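Local atomic coordinates of extracellular sialidase/neuraminidase, putative (Aspergillus fumigatus, PDB entry 2XZI), a protein that hydrolyses sialic acid glycosides as an exo-acting sialidase and prefers the deaminated sialic acid Kdn, acting as a Kdnase. Residues Y116-W121 / R216-Q221; W102-P107 / G149-Y154; T78-N81 / S86-E89. One frame throughout, in Å; residues are numbered along the deposited sequence.

Contact 1 (Y116-W121 / R216-Q221); sequences YLFLSW and RTWSVQ. With NO2 (nitrite ion), chain H.
W218 joins strand 115-122 to strand 217-222, for its indole meets two aromatic rings at once. Toward Y116 it presents an edge: CZ2 sits over the centre of the phenol ring, 3.6 Å from Y116 CE1, in a T-shaped pair with planes at 79°. Toward F118 the roles are reversed. The phenyl edge points at one face of the indole, F118 CZ lying 3.7 Å from W218 CZ3, and these planes stand at 85°. A broad indole suits this place because its rim and its face can serve different neighbours, while Y116 and F118, two residues apart, project from the same side of their strand. On the indole face opposite F118 lies R216 CB, toward the rim, which adds aliphatic carbon to the packing.

One polar link across the segments lies at the phenol hydroxyl; the others lead elsewhere. Y116 OH is 2.8 Å from a water that donates to R216 O, also at 2.8 Å. R216 CG lies 3.8 Å from Y116 OH, and a bend at chi2 (-68°) then carries the guanidinium to a salt bridge with D110. S219 OG donates to O2 of a nitrite ion, probably from the crystallisation liquor, at 3.0 Å; R210 also binds the ion.

This aromatic cluster of edge-to-face pairs fills the space between two successive four-stranded blades of the sialidase beta-propeller.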
loop_
_atom_site.group_PDB
_atom_site.type_symbol
_atom_site.label_atom_id
_atom_site.label_comp_id
_atom_site.label_asym_id
_atom_site.label_seq_id
_atom_site.Cartn_x
_atom_site.Cartn_y
_atom_site.Cartn_z
ATOM N N TYR A 116 9.012 10.605 -1.792
ATOM C CA TYR A 116 8.471 10.449 -3.104
ATOM C C TYR A 116 7.154 9.701 -3.023
ATOM O O TYR A 116 7.023 8.748 -2.263
ATOM C CB TYR A 116 9.439 9.652 -3.961
ATOM C CG TYR A 116 10.660 10.375 -4.483
ATOM C CD1 TYR A 116 10.534 11.412 -5.411
ATOM C CD2 TYR A 116 11.932 9.957 -4.111
ATOM C CE1 TYR A 116 11.670 12.041 -5.930
ATOM C CE2 TYR A 116 13.060 10.575 -4.623
ATOM C CZ TYR A 116 12.906 11.609 -5.526
ATOM O OH TYR A 116 14.024 12.214 -6.076
ATOM N N LEU A 117 6.175 10.137 -3.814
ATOM C CA LEU A 117 4.907 9.429 -3.904
ATOM C C LEU A 117 4.554 9.212 -5.378
ATOM O O LEU A 117 4.207 10.149 -6.106
ATOM C CB LEU A 117 3.798 10.166 -3.136
ATOM C CG LEU A 117 2.391 9.579 -3.214
ATOM C CD1 LEU A 117 2.285 8.356 -2.357
ATOM C CD2 LEU A 117 1.420 10.621 -2.716
ATOM N N PHE A 118 4.680 7.966 -5.814
ATOM C CA PHE A 118 4.182 7.587 -7.131
ATOM C C PHE A 118 2.688 7.307 -7.065
ATOM O O PHE A 118 2.194 6.806 -6.064
ATOM C CB PHE A 118 4.925 6.349 -7.649
ATOM C CG PHE A 118 6.353 6.614 -8.061
ATOM C CD1 PHE A 118 7.403 6.546 -7.131
ATOM C CD2 PHE A 118 6.648 6.948 -9.392
ATOM C CE1 PHE A 118 8.731 6.819 -7.526
ATOM C CE2 PHE A 118 7.975 7.220 -9.786
ATOM C CZ PHE A 118 9.006 7.145 -8.843
ATOM N N LEU A 119 1.978 7.649 -8.139
ATOM C CA LEU A 119 0.519 7.536 -8.189
ATOM C C LEU A 119 0.097 7.138 -9.587
ATOM O O LEU A 119 0.816 7.429 -10.538
ATOM C CB LEU A 119 -0.158 8.892 -7.913
ATOM C CG LEU A 119 0.140 9.639 -6.632
ATOM C CD1 LEU A 119 -0.382 11.076 -6.696
ATOM C CD2 LEU A 119 -0.491 8.908 -5.473
ATOM N N SER A 120 -1.070 6.511 -9.698
ATOM C CA SER A 120 -1.731 6.271 -10.971
ATOM C C SER A 120 -2.889 7.263 -11.139
ATOM O O SER A 120 -3.463 7.747 -10.147
ATOM C CB SER A 120 -2.267 4.836 -11.010
ATOM O OG SER A 120 -1.217 3.870 -10.942
ATOM N N TRP A 121 -3.207 7.581 -12.398
ATOM C CA TRP A 121 -4.333 8.446 -12.724
ATOM C C TRP A 121 -5.069 7.858 -13.914
ATOM O O TRP A 121 -4.441 7.260 -14.803
ATOM C CB TRP A 121 -3.808 9.833 -13.105
ATOM C CG TRP A 121 -4.855 10.781 -13.562
ATOM C CD1 TRP A 121 -5.554 11.636 -12.770
ATOM C CD2 TRP A 121 -5.312 11.004 -14.910
ATOM N NE1 TRP A 121 -6.429 12.370 -13.524
ATOM C CE2 TRP A 121 -6.306 12.006 -14.841
ATOM C CE3 TRP A 121 -4.998 10.441 -16.163
ATOM C CZ2 TRP A 121 -6.988 12.474 -15.982
ATOM C CZ3 TRP A 121 -5.689 10.906 -17.301
ATOM C CH2 TRP A 121 -6.667 11.908 -17.191
ATOM N N ARG A 216 16.672 11.870 -7.789
ATOM C CA ARG A 216 16.956 10.631 -8.499
ATOM C C ARG A 216 16.674 10.695 -9.981
ATOM O O ARG A 216 15.804 11.433 -10.422
ATOM C CB ARG A 216 16.128 9.486 -7.905
ATOM C CG ARG A 216 16.373 9.235 -6.415
ATOM C CD ARG A 216 17.762 8.693 -6.102
ATOM N NE ARG A 216 17.773 8.208 -4.731
ATOM C CZ ARG A 216 18.546 7.236 -4.282
ATOM N NH1 ARG A 216 19.416 6.627 -5.096
ATOM N NH2 ARG A 216 18.447 6.860 -3.013
ATOM N N THR A 217 17.434 9.911 -10.730
ATOM C CA THR A 217 17.065 9.619 -12.100
ATOM C C THR A 217 16.391 8.249 -12.131
ATOM O O THR A 217 16.806 7.306 -11.442
ATOM C CB THR A 217 18.265 9.714 -13.032
ATOM O OG1 THR A 217 19.293 8.871 -12.538
ATOM C CG2 THR A 217 18.781 11.146 -13.060
ATOM N N TRP A 218 15.331 8.164 -12.916
ATOM C CA TRP A 218 14.477 6.986 -12.932
ATOM C C TRP A 218 14.707 6.175 -14.189
ATOM O O TRP A 218 14.972 6.731 -15.269
ATOM C CB TRP A 218 12.997 7.362 -12.822
ATOM C CG TRP A 218 12.692 8.313 -11.708
ATOM C CD1 TRP A 218 12.431 9.661 -11.820
ATOM C CD2 TRP A 218 12.627 8.008 -10.309
ATOM N NE1 TRP A 218 12.218 10.204 -10.576
ATOM C CE2 TRP A 218 12.330 9.218 -9.629
ATOM C CE3 TRP A 218 12.797 6.832 -9.564
ATOM C CZ2 TRP A 218 12.179 9.277 -8.236
ATOM C CZ3 TRP A 218 12.653 6.898 -8.159
ATOM C CH2 TRP A 218 12.346 8.121 -7.525
ATOM N N SER A 219 14.597 4.860 -14.054
ATOM C CA SER A 219 14.600 3.982 -15.226
ATOM C C SER A 219 13.660 2.807 -14.971
ATOM O O SER A 219 13.175 2.622 -13.841
ATOM C CB SER A 219 16.012 3.495 -15.528
ATOM O OG SER A 219 16.516 2.749 -14.454
ATOM N N VAL A 220 13.379 2.037 -16.016
ATOM C CA VAL A 220 12.454 0.914 -15.910
ATOM C C VAL A 220 13.185 -0.415 -16.041
ATOM O O VAL A 220 13.953 -0.623 -16.993
ATOM C CB VAL A 220 11.365 0.981 -16.993
ATOM C CG1 VAL A 220 10.463 -0.253 -16.922
ATOM C CG2 VAL A 220 10.553 2.258 -16.867
ATOM N N GLN A 221 12.926 -1.307 -15.098
ATOM C CA GLN A 221 13.377 -2.685 -15.170
ATOM C C GLN A 221 12.172 -3.555 -15.517
ATOM O O GLN A 221 11.282 -3.788 -14.671
ATOM C CB GLN A 221 13.999 -3.113 -13.844
ATOM C CG GLN A 221 14.404 -4.571 -13.825
ATOM C CD GLN A 221 14.909 -5.028 -12.469
ATOM O OE1 GLN A 221 14.301 -4.751 -11.432
ATOM N NE2 GLN A 221 16.007 -5.780 -12.471
HETATM N N NO2 H . 17.420 -1.408 -14.635
HETATM O O1 NO2 H . 18.136 -2.003 -13.507
HETATM O O2 NO2 H . 17.679 0.033 -14.688
HETATM O O HOH W 1 13.909 12.828 -8.817
#

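Contact 2 (W102-P107 / G149-Y154); sequences WGNPTP and GRRHLY
W102 and Y154 make the tightly packed half of this contact. The edge of the six-membered ring of the indole drives into one face of the phenol ring: W102 CZ3 lies over the ring centre, 3.7 Å from Y154 CG, and the planes meet at 66° in an edge-to-face pair. W102 leaves its strand pointing away from the other segment, yet an indole is long enough to reach back across, and its NE1 is tied to S97 O.

Where the first half packs carbon directly on carbon, the polar half takes in a water. R151 NH2 donates to N104 OD1 over 3.0 Å, at an N-H...O angle of 155°. The oxygen lies near the guanidinium plane, but the donor stands well above the amide carbonyl plane, 58° out of it. A water bridges the same two groups, donating to N104 OD1 (2.9 Å) and accepting from R151 NH1 (2.8 Å). Bends at chi2 and chi3 curl the arginine so that its head reaches N104.

Arginine suits this buried place because its N-H groups spread over separate acceptors: NE to D183 O, NH1 to N122 OD1 and the water, NH2 to N104 OD1. These bonds imply a well-anchored guanidinium, which also makes a cation-pi contact with W182, a residue of the Kdn pocket.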
loop_
_atom_site.group_PDB
_atom_site.type_symbol
_atom_site.label_atom_id
_atom_site.label_comp_id
_atom_site.label_asym_id
_atom_site.label_seq_id
_atom_site.Cartn_x
_atom_site.Cartn_y
_atom_site.Cartn_z
ATOM N N TRP A 102 -7.339 9.748 -8.920
ATOM C CA TRP A 102 -5.964 9.809 -8.435
ATOM C C TRP A 102 -5.803 8.706 -7.399
ATOM O O TRP A 102 -6.499 8.719 -6.381
ATOM C CB TRP A 102 -5.658 11.153 -7.766
ATOM C CG TRP A 102 -5.683 12.331 -8.676
ATOM C CD1 TRP A 102 -6.730 13.173 -8.873
ATOM C CD2 TRP A 102 -4.624 12.789 -9.528
ATOM N NE1 TRP A 102 -6.390 14.145 -9.794
ATOM C CE2 TRP A 102 -5.105 13.929 -10.208
ATOM C CE3 TRP A 102 -3.312 12.353 -9.771
ATOM C CZ2 TRP A 102 -4.322 14.638 -11.133
ATOM C CZ3 TRP A 102 -2.536 13.060 -10.684
ATOM C CH2 TRP A 102 -3.044 14.189 -11.349
ATOM N N GLY A 103 -4.885 7.772 -7.625
ATOM C CA GLY A 103 -4.769 6.653 -6.695
ATOM C C GLY A 103 -3.504 5.844 -6.756
ATOM O O GLY A 103 -2.465 6.312 -7.222
ATOM N N ASN A 104 -3.611 4.608 -6.274
ATOM C CA ASN A 104 -2.454 3.706 -6.158
ATOM C C ASN A 104 -1.267 4.337 -5.408
ATOM O O ASN A 104 -0.139 4.323 -5.896
ATOM C CB ASN A 104 -1.996 3.231 -7.549
ATOM C CG ASN A 104 -2.894 2.169 -8.125
ATOM O OD1 ASN A 104 -4.045 2.445 -8.498
ATOM N ND2 ASN A 104 -2.401 0.942 -8.178
ATOM N N PRO A 105 -1.503 4.920 -4.223
ATOM C CA PRO A 105 -0.348 5.543 -3.571
ATOM C C PRO A 105 0.797 4.559 -3.334
ATOM O O PRO A 105 0.592 3.478 -2.770
ATOM C CB PRO A 105 -0.927 6.028 -2.227
ATOM C CG PRO A 105 -2.097 5.135 -2.000
ATOM C CD PRO A 105 -2.688 4.935 -3.347
ATOM N N THR A 106 1.997 4.935 -3.785
ATOM C CA THR A 106 3.196 4.106 -3.617
ATOM C C THR A 106 4.366 5.007 -3.195
ATOM O O THR A 106 5.152 5.461 -4.029
ATOM C CB THR A 106 3.513 3.304 -4.896
ATOM O OG1 THR A 106 2.317 2.675 -5.358
ATOM C CG2 THR A 106 4.554 2.224 -4.630
ATOM N N PRO A 107 4.476 5.260 -1.885
ATOM C CA PRO A 107 5.500 6.157 -1.337
ATOM C C PRO A 107 6.828 5.461 -1.092
ATOM O O PRO A 107 6.867 4.249 -0.848
ATOM C CB PRO A 107 4.877 6.623 -0.016
ATOM C CG PRO A 107 4.053 5.438 0.418
ATOM C CD PRO A 107 3.459 4.911 -0.871
ATOM N N GLY A 149 -7.237 8.312 -22.646
ATOM C CA GLY A 149 -7.915 7.140 -22.100
ATOM C C GLY A 149 -7.059 6.113 -21.377
ATOM O O GLY A 149 -7.578 5.114 -20.894
ATOM N N ARG A 150 -5.744 6.344 -21.302
ATOM C CA ARG A 150 -4.826 5.369 -20.686
ATOM C C ARG A 150 -4.596 5.713 -19.237
ATOM O O ARG A 150 -4.904 6.823 -18.795
ATOM C CB ARG A 150 -3.476 5.298 -21.409
ATOM C CG ARG A 150 -2.609 6.553 -21.299
ATOM C CD ARG A 150 -1.340 6.469 -22.148
ATOM N NE ARG A 150 -0.454 5.388 -21.701
ATOM C CZ ARG A 150 0.831 5.248 -22.021
ATOM N NH1 ARG A 150 1.446 6.129 -22.800
ATOM N NH2 ARG A 150 1.521 4.236 -21.529
ATOM N N ARG A 151 -4.068 4.745 -18.498
ATOM C CA ARG A 151 -3.612 5.010 -17.141
ATOM C C ARG A 151 -2.255 5.715 -17.181
ATOM O O ARG A 151 -1.319 5.264 -17.865
ATOM C CB ARG A 151 -3.568 3.713 -16.341
ATOM C CG ARG A 151 -4.956 3.170 -16.044
ATOM C CD ARG A 151 -5.456 3.649 -14.691
ATOM N NE ARG A 151 -4.803 2.887 -13.628
ATOM C CZ ARG A 151 -5.042 3.037 -12.330
ATOM N NH1 ARG A 151 -5.884 3.977 -11.907
ATOM N NH2 ARG A 151 -4.412 2.255 -11.468
ATOM N N HIS A 152 -2.160 6.827 -16.459
ATOM C CA HIS A 152 -0.917 7.617 -16.355
ATOM C C HIS A 152 -0.203 7.307 -15.059
ATOM O O HIS A 152 -0.808 6.781 -14.136
ATOM C CB HIS A 152 -1.220 9.119 -16.422
ATOM C CG HIS A 152 -1.683 9.578 -17.767
ATOM N ND1 HIS A 152 -1.084 10.626 -18.435
ATOM C CD2 HIS A 152 -2.686 9.142 -18.568
ATOM C CE1 HIS A 152 -1.683 10.801 -19.599
ATOM N NE2 HIS A 152 -2.665 9.925 -19.700
ATOM N N LEU A 153 1.086 7.622 -15.028
ATOM C CA LEU A 153 1.932 7.475 -13.864
ATOM C C LEU A 153 2.450 8.849 -13.507
ATOM O O LEU A 153 3.093 9.519 -14.328
ATOM C CB LEU A 153 3.106 6.530 -14.168
ATOM C CG LEU A 153 4.096 6.342 -13.010
ATOM C CD1 LEU A 153 3.484 5.397 -11.997
ATOM C CD2 LEU A 153 5.383 5.781 -13.498
ATOM N N TYR A 154 2.132 9.278 -12.291
ATOM C CA TYR A 154 2.514 10.575 -11.771
ATOM C C TYR A 154 3.470 10.461 -10.599
ATOM O O TYR A 154 3.475 9.457 -9.879
ATOM C CB TYR A 154 1.255 11.293 -11.323
ATOM C CG TYR A 154 0.553 12.061 -12.428
ATOM C CD1 TYR A 154 -0.418 11.455 -13.239
ATOM C CD2 TYR A 154 0.840 13.403 -12.649
ATOM C CE1 TYR A 154 -1.081 12.184 -14.226
ATOM C CE2 TYR A 154 0.171 14.130 -13.646
ATOM C CZ TYR A 154 -0.767 13.520 -14.431
ATOM O OH TYR A 154 -1.418 14.256 -15.405
HETATM O O HOH W 2 -5.918 4.523 -9.111
#

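Contact 3 (T78-N81 / S86-E89); sequences TANN and SDWE
N80 and D87 slide past each other in opposite directions, with the amide of one stacked on the carboxylate of the other and their planes 27° apart. The amide carbon of N80 sits over the CB-CG bond of D87: N80 CG lies 3.4 Å from D87 CB, and the same amide carbon is 3.6 Å from D87 CG. Further along, D87 OD1 approaches N80 CB at 3.6 Å. The stack is therefore offset, the amide lying toward CB and the backbone carbonyl of D87 rather than squarely on the carboxylate, and neither carboxylate oxygen forms a hydrogen bond with the amide.

The one hydrogen bond between the segments goes past the carboxylate to the backbone. N80 ND2 donates to D87 O over 3.0 Å, and the nitrogen lies in the carbonyl plane, on a lone pair. On the donor side the fit is less exact: the acceptor is tilted from the amide plane and the N-H...O angle is 143°, a moderately bent bond. With chi1 at 74°, N80 CG stands between the backbone nitrogen and the carbonyl carbon, which places the amide over D87.

The remaining amide oxygen of N80 and OD2 of D87 are bonded within the same loop. N80 OD1 accepts from the backbone N of G82, forming an Asx turn, and D87 OD2 accepts from that of S84. Asparagine suits its place because it can donate through ND2 while accepting through OD1, and aspartate because its oxygen can receive a backbone N-H near the surface.

The chemistry implies that a single side-chain to backbone bond and an offset amide-carboxylate stack, together with these turn bonds and that of W88 NE1 to G82 O, brace the loop joining strand 68-74 to strand 92-93, with the carboxylate served by the S84 N-H.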
loop_
_atom_site.group_PDB
_atom_site.type_symbol
_atom_site.label_atom_id
_atom_site.label_comp_id
_atom_site.label_asym_id
_atom_site.label_seq_id
_atom_site.Cartn_x
_atom_site.Cartn_y
_atom_site.Cartn_z
ATOM N N THR A 78 6.852 14.160 15.393
ATOM C CA THR A 78 7.776 13.139 14.900
ATOM C C THR A 78 8.006 12.012 15.919
ATOM O O THR A 78 8.636 11.001 15.598
ATOM C CB THR A 78 9.138 13.767 14.531
ATOM O OG1 THR A 78 9.724 14.313 15.720
ATOM C CG2 THR A 78 8.978 14.880 13.490
ATOM N N ALA A 79 7.510 12.187 17.143
ATOM C CA ALA A 79 7.846 11.299 18.250
ATOM C C ALA A 79 6.677 10.495 18.813
ATOM O O ALA A 79 6.883 9.594 19.622
ATOM C CB ALA A 79 8.535 12.090 19.377
ATOM N N ASN A 80 5.455 10.794 18.380
ATOM C CA ASN A 80 4.303 10.169 19.026
ATOM C C ASN A 80 3.949 8.795 18.481
ATOM O O ASN A 80 3.189 8.040 19.112
ATOM C CB ASN A 80 3.081 11.113 19.105
ATOM C CG ASN A 80 2.380 11.323 17.772
ATOM O OD1 ASN A 80 2.338 10.428 16.921
ATOM N ND2 ASN A 80 1.758 12.502 17.612
ATOM N N ASN A 81 4.521 8.458 17.326
ATOM C CA ASN A 81 4.415 7.107 16.758
ATOM C C ASN A 81 2.984 6.681 16.395
ATOM O O ASN A 81 2.715 5.500 16.168
ATOM C CB ASN A 81 5.092 6.071 17.677
ATOM C CG ASN A 81 6.543 6.426 17.989
ATOM O OD1 ASN A 81 7.338 6.670 17.090
ATOM N ND2 ASN A 81 6.882 6.468 19.274
ATOM N N SER A 86 -5.652 10.715 19.053
ATOM C CA SER A 86 -5.285 12.118 19.227
ATOM C C SER A 86 -3.881 12.459 18.719
ATOM O O SER A 86 -3.527 13.632 18.639
ATOM C CB SER A 86 -5.437 12.551 20.686
ATOM O OG SER A 86 -4.543 11.829 21.502
ATOM N N ASP A 87 -3.095 11.442 18.382
ATOM C CA ASP A 87 -1.752 11.640 17.850
ATOM C C ASP A 87 -1.713 11.988 16.360
ATOM O O ASP A 87 -0.641 12.301 15.818
ATOM C CB ASP A 87 -0.913 10.384 18.106
ATOM C CG ASP A 87 -0.550 10.213 19.561
ATOM O OD1 ASP A 87 -0.299 11.233 20.235
ATOM O OD2 ASP A 87 -0.486 9.057 20.024
ATOM N N TRP A 88 -2.864 11.894 15.696
ATOM C CA TRP A 88 -2.950 12.050 14.246
ATOM C C TRP A 88 -3.584 13.371 13.842
ATOM O O TRP A 88 -4.599 13.794 14.424
ATOM C CB TRP A 88 -3.736 10.890 13.638
ATOM C CG TRP A 88 -2.984 9.597 13.651
ATOM C CD1 TRP A 88 -3.012 8.633 14.627
ATOM C CD2 TRP A 88 -2.107 9.111 12.634
ATOM N NE1 TRP A 88 -2.201 7.577 14.280
ATOM C CE2 TRP A 88 -1.639 7.843 13.057
ATOM C CE3 TRP A 88 -1.683 9.613 11.394
ATOM C CZ2 TRP A 88 -0.769 7.081 12.299
ATOM C CZ3 TRP A 88 -0.813 8.850 10.638
ATOM C CH2 TRP A 88 -0.372 7.593 11.089
ATOM N N GLU A 89 -3.000 14.006 12.838
ATOM C CA GLU A 89 -3.596 15.206 12.238
ATOM C C GLU A 89 -4.930 14.904 11.537
ATOM O O GLU A 89 -5.216 13.754 11.200
ATOM C CB GLU A 89 -2.628 15.837 11.244
ATOM C CG GLU A 89 -1.385 16.449 11.887
ATOM C CD GLU A 89 -0.404 16.990 10.859
ATOM O OE1 GLU A 89 -0.568 16.690 9.652
ATOM O OE2 GLU A 89 0.545 17.700 11.258
#

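In the fold
Contacts 1 and 2 are buried and interlocked, whereas contact 3 lies at the surface, its centre about 28 Å from either of theirs. The first two draw on one antiparallel sheet: 102-107 and 149-154 lie on, or lead into, the two strands flanking 115-122. Contact 2 thus spans that central strand within a blade, while contact 1 joins it to the next blade. Backbone bonding, as between S120 and G103, and the packing of W121 on W102 join them directly. Contact 1 is mainly aromatic; contact 2 adds an arginine network near the ligand; contact 3, within one loop of another blade, relies on small polar groups instead.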